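Long-range contacts in xyloglucan-specific endo-beta-1,4-glucanase GH12 (Aspergillus niveus, PDB 4NPR), which probably hydrolyses internal beta-1,4-glucosidic bonds of xyloglucan, with retention of the anomeric configuration, as a family 12 glycoside hydrolase: residues Q56-E61 / I68-K73; S106-N111 / A231-S236; A119-D124 / A221-F226. All blocks are in the same frame, centred on the assembly; numbering follows the deposited sequence.

Overall arrangement
The three contacts are antiparallel strand pairings in a beta jelly roll of two stacked sheets. Contact 1 is a local hairpin and contact 2 joins strands far apart in sequence, but both belong to the smaller sheet, where strands 67-77 and 231-240 are neighbours. Contact 3 lies in the larger sheet, about 5 Å from the centre of the chain, against about 15 Å and about 12 Å for contacts 1 and 2 (centre to centre). It is buried, whereas the other two are partly so. Contact 1 mixes threonine hydroxyls and amides with apolar packing, contact 2 turns tryptophan and phenylalanine rings inward between the sheets, and contact 3 brings two carboxylates together on the side of its sheet turned away from the core.

Contact 1: Q56-E61 / I68-K73; sequences QCTTFE and IVWNTK
Strands 56-61 and 68-73 run antiparallel, the axes of these short segments at 167°, as the two arms of a beta hairpin in the smaller sheet of the jelly roll. Cys57 and Lys73 exchange both amide-carbonyl bonds, as do Thr59 and Asn71, and Glu61 N adds a further one to Val69 O. The non-hydrogen-bonded pairs Thr58-Thr72 and Phe60-Trp70 alternate with them, their side chains turned to the inner side of the sheet. There the hydroxyl of Thr72 is the polar hub. Its first torsion of -172° swings OG1 away from its own N and across to the partner strand, where Thr72 OG1 comes within 2.9 Å of Thr58 OG1 and 3.0 Å of Cys57 O. From the end of the extended Gln56 chain, NE2 donates to Thr72 OG1 over 3.1 Å, 15° out of the amide plane. Gln56 OE1 is held in turn by Ser85 and Trp76, and Thr58 OG1 by Asn43. Farther along this side, Ile68 CD1 lies at the edge of the Phe60 ring, 3.8 Å from Phe60 CD1, while Thr58 CG2 reaches the six-membered side of the Trp70 indole, 4.2 Å from Trp70 CE3. On the outer side Thr59 and Asn71 lie alongside each other, pointing the same way, with Thr59 CB 3.7 Å from Asn71 OD1. A water donates to Asn71 OD1 and to Cys57 O, tying the two strands together. Cys57 is also joined to Cys28 by a disulfide, which links the hairpin to the edge strand 25-27. The inner side thus combines apolar packing with buried hydroxyl and amide groups that find partners in each other and in Ser85, Trp76 and Asn43, while the outer side brings water into its polar pairing.

Contact 2: S106-N111 / A231-S236; sequences STWKWN and AVFTVS. With SO4 (sulfate ion), chain C.
Phe233 of one strand meets both Trp108 and Trp110 of the other, forming the apolar centre of an antiparallel pairing in the smaller sheet of the beta jelly roll. Phe233 CE1 presses on the root of the Trp110 side chain, 3.5 Å from Trp110 CB, and the five-membered ring of Trp110 is inclined by 43° to the phenyl plane. Trp108 comes to the rim of the phenyl ring, where Trp108 CZ2 lies 4.0 Å from Phe233 CZ. The two indoles also touch: Trp110 CD1 sits over one face of Trp108, toward the rim. Trp110 holds CG between its backbone N and carbonyl carbon (chi1 58°), which sends the indole off the sheet and away from strand 231-235, so that Phe233 meets CB and the CG, CD2 and CE3 side of the indole. Val235 finishes the patch by bringing CG2 to the edge of the Trp108 indole, 3.7 Å from Trp108 NE1. Beyond these segments Tyr123 and Tyr238 meet Trp108 edge-to-face, and Val121 of the facing sheet touches Trp108, Trp110 and Phe233, so this side forms part of the core between the two sheets. The backbone forms the next layer. Asn111 and Thr234 are a hydrogen-bonded pair, Asn111 N reaching Thr234 O at 2.8 Å and Thr234 N reaching Asn111 O at 3.0 Å, while Trp110 and Val235 are the non-hydrogen-bonded pair beside them. At the outer edge, where the chain turns a corner, Ser236 N gives a longer bond of 3.1 Å to Lys109 O, and Ser236 OG lies against Lys109 CG. Back toward the start of strand 106-111, Thr107 OG1, which also bonds Ser194 OG, lies 3.3 Å from O1 of a sulfate probably from the crystallisation liquor, a weak hydrogen bond at most.

Contact 3: A119-D124 / A221-F226; sequences ADVAYD and AGTEPF
Phe226 turns the edge of its ring to the start of the partner strand, with Ala119 N near the ring plane 4.0 Å from Phe226 CD1 and Asp120 OD2 also at the ring edge. At the other end Ala221 CB approaches the Tyr123 ring obliquely, 4.0 Å from Tyr123 CD2. Between them the carboxylates of Asp120 and Glu224 meet with their planes 53° apart, Asp120 OD2 lying just 2.6 Å from Glu224 OE1. With a chi1 of 70° the Asp120 carboxylate leans toward Glu224, so that OD2 also comes close to Glu224 CB. The two strands are antiparallel in the larger jelly-roll sheet, and Asp120-Glu224 and Ala122-Gly222 are its hydrogen-bonded pairs here. Asp120 O is gripped twice: Glu224 N donates from above the carbonyl plane at 2.9 Å, and Thr223 OG1 from the opposite face at 2.6 Å. A chi1 of 177° turns the Thr223 hydroxyl toward that carbonyl; it also bonds Tyr112 OH. Ala119, packed beside Pro225, shares with Val121, Tyr123, Ala221 and Thr223 the side turned to the smaller sheet; the two acids project from the other side. In family 12 enzymes the concave face of the larger sheet forms the substrate cleft, so the acid pair probably faces that cleft. Strand 137-146 continues the sheet beyond 119-124 and strand 87-97 beyond 221-226; Trp142 touches Asp120 and Ala122, and Met140 touches Glu224. Toward the smaller sheet, Phe233 of strand 231-240 packs on Thr223, Tyr123 OH bonds Ser106 OG of strand 105-113, and Trp74 of strand 67-77 touches Ala119 and Pro225, so the pair has one side in the core between the sheets and the other turned to the probable cleft.

Contact 1: Q56-E61 / I68-K73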
loop_
_atom_site.group_PDB
_atom_site.type_symbol
_atom_site.label_atom_id
_atom_site.label_comp_id
_atom_site.label_asym_id
_atom_site.label_seq_id
_atom_site.Cartn_x
_atom_site.Cartn_y
_atom_site.Cartn_z
ATOM N N GLN A 56 14.637 -9.462 -5.073
ATOM C CA GLN A 56 14.008 -9.036 -3.844
ATOM C C GLN A 56 13.505 -10.222 -3.067
ATOM O O GLN A 56 12.860 -11.067 -3.651
ATOM C CB GLN A 56 12.820 -8.123 -4.162
ATOM C CG GLN A 56 11.879 -7.802 -3.005
ATOM C CD GLN A 56 10.963 -6.670 -3.371
ATOM O OE1 GLN A 56 11.014 -6.163 -4.508
ATOM N NE2 GLN A 56 10.111 -6.244 -2.417
ATOM N N CYS A 57 13.785 -10.212 -1.753
ATOM C CA CYS A 57 13.353 -11.226 -0.775
ATOM C C CYS A 57 12.603 -10.592 0.377
ATOM O O CYS A 57 12.975 -9.539 0.902
ATOM C CB CYS A 57 14.551 -11.977 -0.183
ATOM S SG CYS A 57 15.605 -12.735 -1.445
ATOM N N THR A 58 11.545 -11.263 0.788
ATOM C CA THR A 58 10.659 -10.772 1.827
ATOM C C THR A 58 10.755 -11.706 3.024
ATOM O O THR A 58 10.875 -12.919 2.872
ATOM C CB THR A 58 9.234 -10.678 1.248
ATOM O OG1 THR A 58 9.183 -9.564 0.373
ATOM C CG2 THR A 58 8.183 -10.472 2.301
ATOM N N THR A 59 10.705 -11.160 4.235
ATOM C CA THR A 59 10.825 -12.014 5.444
ATOM C C THR A 59 9.757 -11.732 6.466
ATOM O O THR A 59 9.595 -10.635 6.924
ATOM C CB THR A 59 12.203 -11.829 6.130
ATOM O OG1 THR A 59 13.255 -12.155 5.206
ATOM C CG2 THR A 59 12.334 -12.706 7.429
ATOM N N PHE A 60 9.038 -12.760 6.851
ATOM C CA PHE A 60 8.141 -12.667 7.968
ATOM C C PHE A 60 8.955 -12.933 9.210
ATOM O O PHE A 60 9.736 -13.861 9.225
ATOM C CB PHE A 60 7.055 -13.707 7.839
ATOM C CG PHE A 60 6.339 -13.984 9.114
ATOM C CD1 PHE A 60 5.423 -13.085 9.609
ATOM C CD2 PHE A 60 6.571 -15.166 9.812
ATOM C CE1 PHE A 60 4.730 -13.345 10.776
ATOM C CE2 PHE A 60 5.886 -15.442 10.986
ATOM C CZ PHE A 60 4.960 -14.532 11.470
ATOM N N GLU A 61 8.752 -12.128 10.250
ATOM C CA GLU A 61 9.476 -12.282 11.496
ATOM C C GLU A 61 8.606 -12.875 12.579
ATOM O O GLU A 61 8.968 -13.881 13.165
ATOM C CB GLU A 61 9.972 -10.936 12.010
ATOM C CG GLU A 61 11.464 -10.806 11.987
ATOM C CD GLU A 61 11.942 -10.376 10.641
ATOM O OE1 GLU A 61 11.424 -9.331 10.168
ATOM O OE2 GLU A 61 12.834 -11.069 10.093
ATOM N N ILE A 68 1.794 -7.629 12.922
ATOM C CA ILE A 68 2.781 -8.389 12.147
ATOM C C ILE A 68 4.073 -7.571 12.045
ATOM O O ILE A 68 4.011 -6.334 11.992
ATOM C CB ILE A 68 2.254 -8.814 10.763
ATOM C CG1 ILE A 68 3.300 -9.651 10.002
ATOM C CG2 ILE A 68 1.856 -7.622 9.895
ATOM C CD1 ILE A 68 2.721 -10.464 8.849
ATOM N N VAL A 69 5.216 -8.268 12.122
ATOM C CA VAL A 69 6.560 -7.701 12.015
ATOM C C VAL A 69 7.229 -8.416 10.840
ATOM O O VAL A 69 7.268 -9.647 10.793
ATOM C CB VAL A 69 7.357 -7.942 13.350
ATOM C CG1 VAL A 69 8.782 -7.367 13.320
ATOM C CG2 VAL A 69 6.549 -7.392 14.549
ATOM N N TRP A 70 7.695 -7.657 9.859
ATOM C CA TRP A 70 8.302 -8.250 8.672
ATOM C C TRP A 70 9.238 -7.283 8.009
ATOM O O TRP A 70 9.340 -6.121 8.447
ATOM C CB TRP A 70 7.243 -8.679 7.652
ATOM C CG TRP A 70 6.351 -7.566 7.078
ATOM C CD1 TRP A 70 5.264 -6.977 7.680
ATOM C CD2 TRP A 70 6.441 -6.971 5.766
ATOM N NE1 TRP A 70 4.678 -6.054 6.822
ATOM C CE2 TRP A 70 5.383 -6.040 5.645
ATOM C CE3 TRP A 70 7.303 -7.142 4.688
ATOM C CZ2 TRP A 70 5.186 -5.290 4.487
ATOM C CZ3 TRP A 70 7.106 -6.397 3.552
ATOM C CH2 TRP A 70 6.070 -5.484 3.455
ATOM N N ASN A 71 9.896 -7.768 6.947
ATOM C CA ASN A 71 10.694 -6.918 6.087
ATOM C C ASN A 71 10.882 -7.442 4.679
ATOM O O ASN A 71 10.591 -8.608 4.358
ATOM C CB ASN A 71 12.075 -6.667 6.702
ATOM C CG ASN A 71 13.004 -7.863 6.582
ATOM O OD1 ASN A 71 13.280 -8.366 5.473
ATOM N ND2 ASN A 71 13.518 -8.318 7.734
ATOM N N THR A 72 11.411 -6.569 3.843
ATOM C CA THR A 72 11.835 -6.979 2.551
ATOM C C THR A 72 13.132 -6.262 2.143
ATOM O O THR A 72 13.379 -5.132 2.555
ATOM C CB THR A 72 10.694 -6.741 1.550
ATOM O OG1 THR A 72 11.048 -7.318 0.294
ATOM C CG2 THR A 72 10.430 -5.284 1.346
ATOM N N LYS A 73 13.920 -6.925 1.301
ATOM C CA LYS A 73 15.217 -6.458 0.896
ATOM C C LYS A 73 15.309 -6.571 -0.577
ATOM O O LYS A 73 14.856 -7.561 -1.142
ATOM C CB LYS A 73 16.276 -7.348 1.512
ATOM C CG LYS A 73 16.226 -7.277 3.025
ATOM C CD LYS A 73 17.226 -8.148 3.756
ATOM C CE LYS A 73 17.243 -7.713 5.221
ATOM N NZ LYS A 73 17.305 -8.888 6.129
HETATM O O HOH W 1 13.880 -10.290 3.768
HETATM O O HOH W 2 11.430 -6.339 10.634
#

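Contact 2: S106-N111 / A231-S236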
loop_
_atom_site.group_PDB
_atom_site.type_symbol
_atom_site.label_atom_id
_atom_site.label_comp_id
_atom_site.label_asym_id
_atom_site.label_seq_id
_atom_site.Cartn_x
_atom_site.Cartn_y
_atom_site.Cartn_z
ATOM N N SER A 106 -5.706 1.373 12.036
ATOM C CA SER A 106 -4.405 0.774 11.642
ATOM C C SER A 106 -3.245 1.449 12.351
ATOM O O SER A 106 -3.258 2.660 12.519
ATOM C CB SER A 106 -4.179 0.928 10.125
ATOM O OG SER A 106 -2.985 0.276 9.672
ATOM N N THR A 107 -2.212 0.695 12.700
ATOM C CA THR A 107 -0.994 1.296 13.221
ATOM C C THR A 107 0.198 0.715 12.477
ATOM O O THR A 107 0.274 -0.488 12.294
ATOM C CB THR A 107 -0.841 1.046 14.758
ATOM O OG1 THR A 107 -1.914 1.691 15.486
ATOM C CG2 THR A 107 0.552 1.571 15.285
ATOM N N TRP A 108 1.143 1.572 12.091
ATOM C CA TRP A 108 2.220 1.176 11.216
ATOM C C TRP A 108 3.434 1.970 11.611
ATOM O O TRP A 108 3.365 3.171 11.730
ATOM C CB TRP A 108 1.871 1.490 9.747
ATOM C CG TRP A 108 2.678 0.791 8.678
ATOM C CD1 TRP A 108 3.645 -0.170 8.854
ATOM C CD2 TRP A 108 2.511 0.921 7.258
ATOM N NE1 TRP A 108 4.121 -0.596 7.631
ATOM C CE2 TRP A 108 3.420 0.043 6.641
ATOM C CE3 TRP A 108 1.671 1.686 6.457
ATOM C CZ2 TRP A 108 3.527 -0.070 5.275
ATOM C CZ3 TRP A 108 1.769 1.574 5.092
ATOM C CH2 TRP A 108 2.692 0.698 4.511
ATOM N N LYS A 109 4.537 1.262 11.805
ATOM C CA LYS A 109 5.825 1.836 11.965
ATOM C C LYS A 109 6.777 1.173 10.960
ATOM O O LYS A 109 6.882 -0.075 10.911
ATOM C CB LYS A 109 6.304 1.556 13.395
ATOM C CG LYS A 109 7.786 1.856 13.640
ATOM C CD LYS A 109 8.042 3.327 13.322
ATOM C CE LYS A 109 9.358 3.802 13.893
ATOM N NZ LYS A 109 10.447 3.386 12.989
ATOM N N TRP A 110 7.491 1.972 10.176
ATOM C CA TRP A 110 8.452 1.445 9.189
ATOM C C TRP A 110 9.706 2.267 9.103
ATOM O O TRP A 110 9.769 3.407 9.574
ATOM C CB TRP A 110 7.852 1.361 7.785
ATOM C CG TRP A 110 7.346 2.677 7.243
ATOM C CD1 TRP A 110 6.128 3.168 7.410
ATOM C CD2 TRP A 110 8.082 3.664 6.472
ATOM N NE1 TRP A 110 6.022 4.421 6.807
ATOM C CE2 TRP A 110 7.210 4.740 6.227
ATOM C CE3 TRP A 110 9.387 3.748 5.990
ATOM C CZ2 TRP A 110 7.571 5.849 5.474
ATOM C CZ3 TRP A 110 9.761 4.906 5.253
ATOM C CH2 TRP A 110 8.856 5.926 5.017
ATOM N N ASN A 111 10.688 1.656 8.458
ATOM C CA ASN A 111 11.984 2.270 8.175
ATOM C C ASN A 111 12.602 1.802 6.838
ATOM O O ASN A 111 12.470 0.666 6.461
ATOM C CB ASN A 111 12.958 1.967 9.321
ATOM C CG ASN A 111 14.220 2.762 9.193
ATOM O OD1 ASN A 111 14.167 4.010 9.257
ATOM N ND2 ASN A 111 15.357 2.084 8.900
ATOM N N ALA A 231 18.473 -2.024 -0.472
ATOM C CA ALA A 231 17.373 -1.457 0.255
ATOM C C ALA A 231 16.893 -2.488 1.217
ATOM O O ALA A 231 16.959 -3.696 0.964
ATOM C CB ALA A 231 16.255 -1.038 -0.668
ATOM N N VAL A 232 16.445 -1.983 2.353
ATOM C CA VAL A 232 15.874 -2.790 3.404
ATOM C C VAL A 232 14.717 -1.967 3.900
ATOM O O VAL A 232 14.894 -0.823 4.311
ATOM C CB VAL A 232 16.861 -3.073 4.553
ATOM C CG1 VAL A 232 16.236 -4.056 5.549
ATOM C CG2 VAL A 232 18.182 -3.629 4.029
ATOM N N PHE A 233 13.528 -2.527 3.760
ATOM C CA PHE A 233 12.307 -1.947 4.270
ATOM C C PHE A 233 11.878 -2.829 5.453
ATOM O O PHE A 233 11.632 -4.013 5.297
ATOM C CB PHE A 233 11.247 -1.914 3.181
ATOM C CG PHE A 233 9.893 -1.499 3.667
ATOM C CD1 PHE A 233 9.671 -0.202 4.123
ATOM C CD2 PHE A 233 8.838 -2.394 3.673
ATOM C CE1 PHE A 233 8.439 0.186 4.560
ATOM C CE2 PHE A 233 7.574 -1.993 4.088
ATOM C CZ PHE A 233 7.379 -0.709 4.523
ATOM N N THR A 234 11.820 -2.208 6.620
ATOM C CA THR A 234 11.669 -2.834 7.904
ATOM C C THR A 234 10.354 -2.319 8.434
ATOM O O THR A 234 10.192 -1.125 8.684
ATOM C CB THR A 234 12.788 -2.368 8.877
ATOM O OG1 THR A 234 14.065 -2.660 8.308
ATOM C CG2 THR A 234 12.711 -3.054 10.203
ATOM N N VAL A 235 9.417 -3.234 8.594
ATOM C CA VAL A 235 8.138 -2.955 9.242
ATOM C C VAL A 235 8.203 -3.512 10.653
ATOM O O VAL A 235 8.126 -4.700 10.835
ATOM C CB VAL A 235 6.997 -3.611 8.457
ATOM C CG1 VAL A 235 5.694 -3.554 9.218
ATOM C CG2 VAL A 235 6.886 -2.954 7.094
ATOM N N SER A 236 8.361 -2.667 11.656
ATOM C CA SER A 236 8.634 -3.193 12.977
ATOM C C SER A 236 7.320 -3.441 13.737
ATOM O O SER A 236 7.294 -4.174 14.723
ATOM C CB SER A 236 9.700 -2.351 13.713
ATOM O OG SER A 236 9.274 -1.041 13.873
HETATM S S SO4 C . -1.272 -2.380 17.682
HETATM O O1 SO4 C . -1.200 -0.918 17.427
HETATM O O2 SO4 C . -0.468 -3.044 16.620
HETATM O O3 SO4 C . -0.688 -2.645 19.028
HETATM O O4 SO4 C . -2.690 -2.867 17.643
#

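Contact 3: A119-D124 / A221-F226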
loop_
_atom_site.group_PDB
_atom_site.type_symbol
_atom_site.label_atom_id
_atom_site.label_comp_id
_atom_site.label_asym_id
_atom_site.label_seq_id
_atom_site.Cartn_x
_atom_site.Cartn_y
_atom_site.Cartn_z
ATOM N N ALA A 119 10.998 4.655 -4.441
ATOM C CA ALA A 119 10.068 3.686 -3.838
ATOM C C ALA A 119 9.020 4.469 -3.140
ATOM O O ALA A 119 9.263 5.605 -2.753
ATOM C CB ALA A 119 10.769 2.821 -2.809
ATOM N N ASP A 120 7.849 3.878 -3.014
ATOM C CA ASP A 120 6.822 4.379 -2.104
ATOM C C ASP A 120 6.522 3.380 -0.996
ATOM O O ASP A 120 6.892 2.203 -1.096
ATOM C CB ASP A 120 5.524 4.809 -2.839
ATOM C CG ASP A 120 4.730 3.647 -3.413
ATOM O OD1 ASP A 120 4.296 2.729 -2.682
ATOM O OD2 ASP A 120 4.493 3.674 -4.624
ATOM N N VAL A 121 5.917 3.905 0.081
ATOM C CA VAL A 121 5.387 3.135 1.189
ATOM C C VAL A 121 3.923 3.523 1.303
ATOM O O VAL A 121 3.604 4.675 1.480
ATOM C CB VAL A 121 6.109 3.431 2.524
ATOM C CG1 VAL A 121 5.645 2.457 3.610
ATOM C CG2 VAL A 121 7.622 3.350 2.354
ATOM N N ALA A 122 3.032 2.540 1.237
ATOM C CA ALA A 122 1.664 2.795 0.892
ATOM C C ALA A 122 0.758 1.690 1.403
ATOM O O ALA A 122 1.148 0.502 1.408
ATOM C CB ALA A 122 1.545 2.897 -0.618
ATOM N N TYR A 123 -0.412 2.126 1.892
ATOM C CA TYR A 123 -1.614 1.335 1.902
ATOM C C TYR A 123 -2.162 1.331 0.489
ATOM O O TYR A 123 -2.075 2.340 -0.223
ATOM C CB TYR A 123 -2.724 1.890 2.796
ATOM C CG TYR A 123 -2.411 1.980 4.246
ATOM C CD1 TYR A 123 -1.715 3.081 4.765
ATOM C CD2 TYR A 123 -2.811 1.000 5.111
ATOM C CE1 TYR A 123 -1.419 3.173 6.117
ATOM C CE2 TYR A 123 -2.549 1.085 6.468
ATOM C CZ TYR A 123 -1.834 2.161 6.974
ATOM O OH TYR A 123 -1.579 2.250 8.348
ATOM N N ASP A 124 -2.735 0.174 0.126
ATOM C CA ASP A 124 -3.487 -0.054 -1.079
ATOM C C ASP A 124 -4.824 -0.739 -0.744
ATOM O O ASP A 124 -4.850 -1.893 -0.349
ATOM C CB ASP A 124 -2.662 -0.940 -1.982
ATOM C CG ASP A 124 -2.838 -0.606 -3.431
ATOM O OD1 ASP A 124 -3.565 0.365 -3.738
ATOM O OD2 ASP A 124 -2.234 -1.303 -4.269
ATOM N N ALA A 221 -0.850 -3.324 2.916
ATOM C CA ALA A 221 0.162 -2.303 3.235
ATOM C C ALA A 221 1.599 -2.845 2.960
ATOM O O ALA A 221 1.952 -3.938 3.423
ATOM C CB ALA A 221 0.015 -1.814 4.671
ATOM N N GLY A 222 2.373 -2.090 2.159
ATOM C CA GLY A 222 3.721 -2.463 1.794
ATOM C C GLY A 222 4.513 -1.344 1.125
ATOM O O GLY A 222 4.288 -0.148 1.377
ATOM N N THR A 223 5.446 -1.733 0.260
ATOM C CA THR A 223 6.253 -0.762 -0.438
ATOM C C THR A 223 6.331 -1.095 -1.935
ATOM O O THR A 223 6.374 -2.273 -2.293
ATOM C CB THR A 223 7.678 -0.689 0.167
ATOM O OG1 THR A 223 8.501 0.225 -0.588
ATOM C CG2 THR A 223 8.295 -2.025 0.174
ATOM N N GLU A 224 6.352 -0.053 -2.785
ATOM C CA GLU A 224 6.529 -0.208 -4.256
ATOM C C GLU A 224 7.838 0.426 -4.667
ATOM O O GLU A 224 7.951 1.652 -4.711
ATOM C CB GLU A 224 5.412 0.480 -5.072
ATOM C CG GLU A 224 4.079 -0.221 -5.066
ATOM C CD GLU A 224 2.983 0.574 -5.826
ATOM O OE1 GLU A 224 3.011 1.824 -5.757
ATOM O OE2 GLU A 224 2.059 -0.043 -6.442
ATOM N N PRO A 225 8.833 -0.390 -4.961
ATOM C CA PRO A 225 10.105 0.147 -5.397
ATOM C C PRO A 225 10.238 0.354 -6.917
ATOM O O PRO A 225 9.714 -0.443 -7.706
ATOM C CB PRO A 225 11.081 -0.910 -4.918
ATOM C CG PRO A 225 10.332 -2.175 -5.032
ATOM C CD PRO A 225 8.928 -1.817 -4.604
ATOM N N PHE A 226 10.961 1.407 -7.308
ATOM C CA PHE A 226 11.287 1.662 -8.710
ATOM C C PHE A 226 12.768 1.314 -8.993
ATOM O O PHE A 226 13.071 0.617 -9.940
ATOM C CB PHE A 226 10.936 3.096 -9.086
ATOM C CG PHE A 226 9.441 3.446 -8.936
ATOM C CD1 PHE A 226 8.856 3.652 -7.680
ATOM C CD2 PHE A 226 8.633 3.635 -10.050
ATOM C CE1 PHE A 226 7.511 4.032 -7.551
ATOM C CE2 PHE A 226 7.277 3.986 -9.928
ATOM C CZ PHE A 226 6.720 4.194 -8.678
#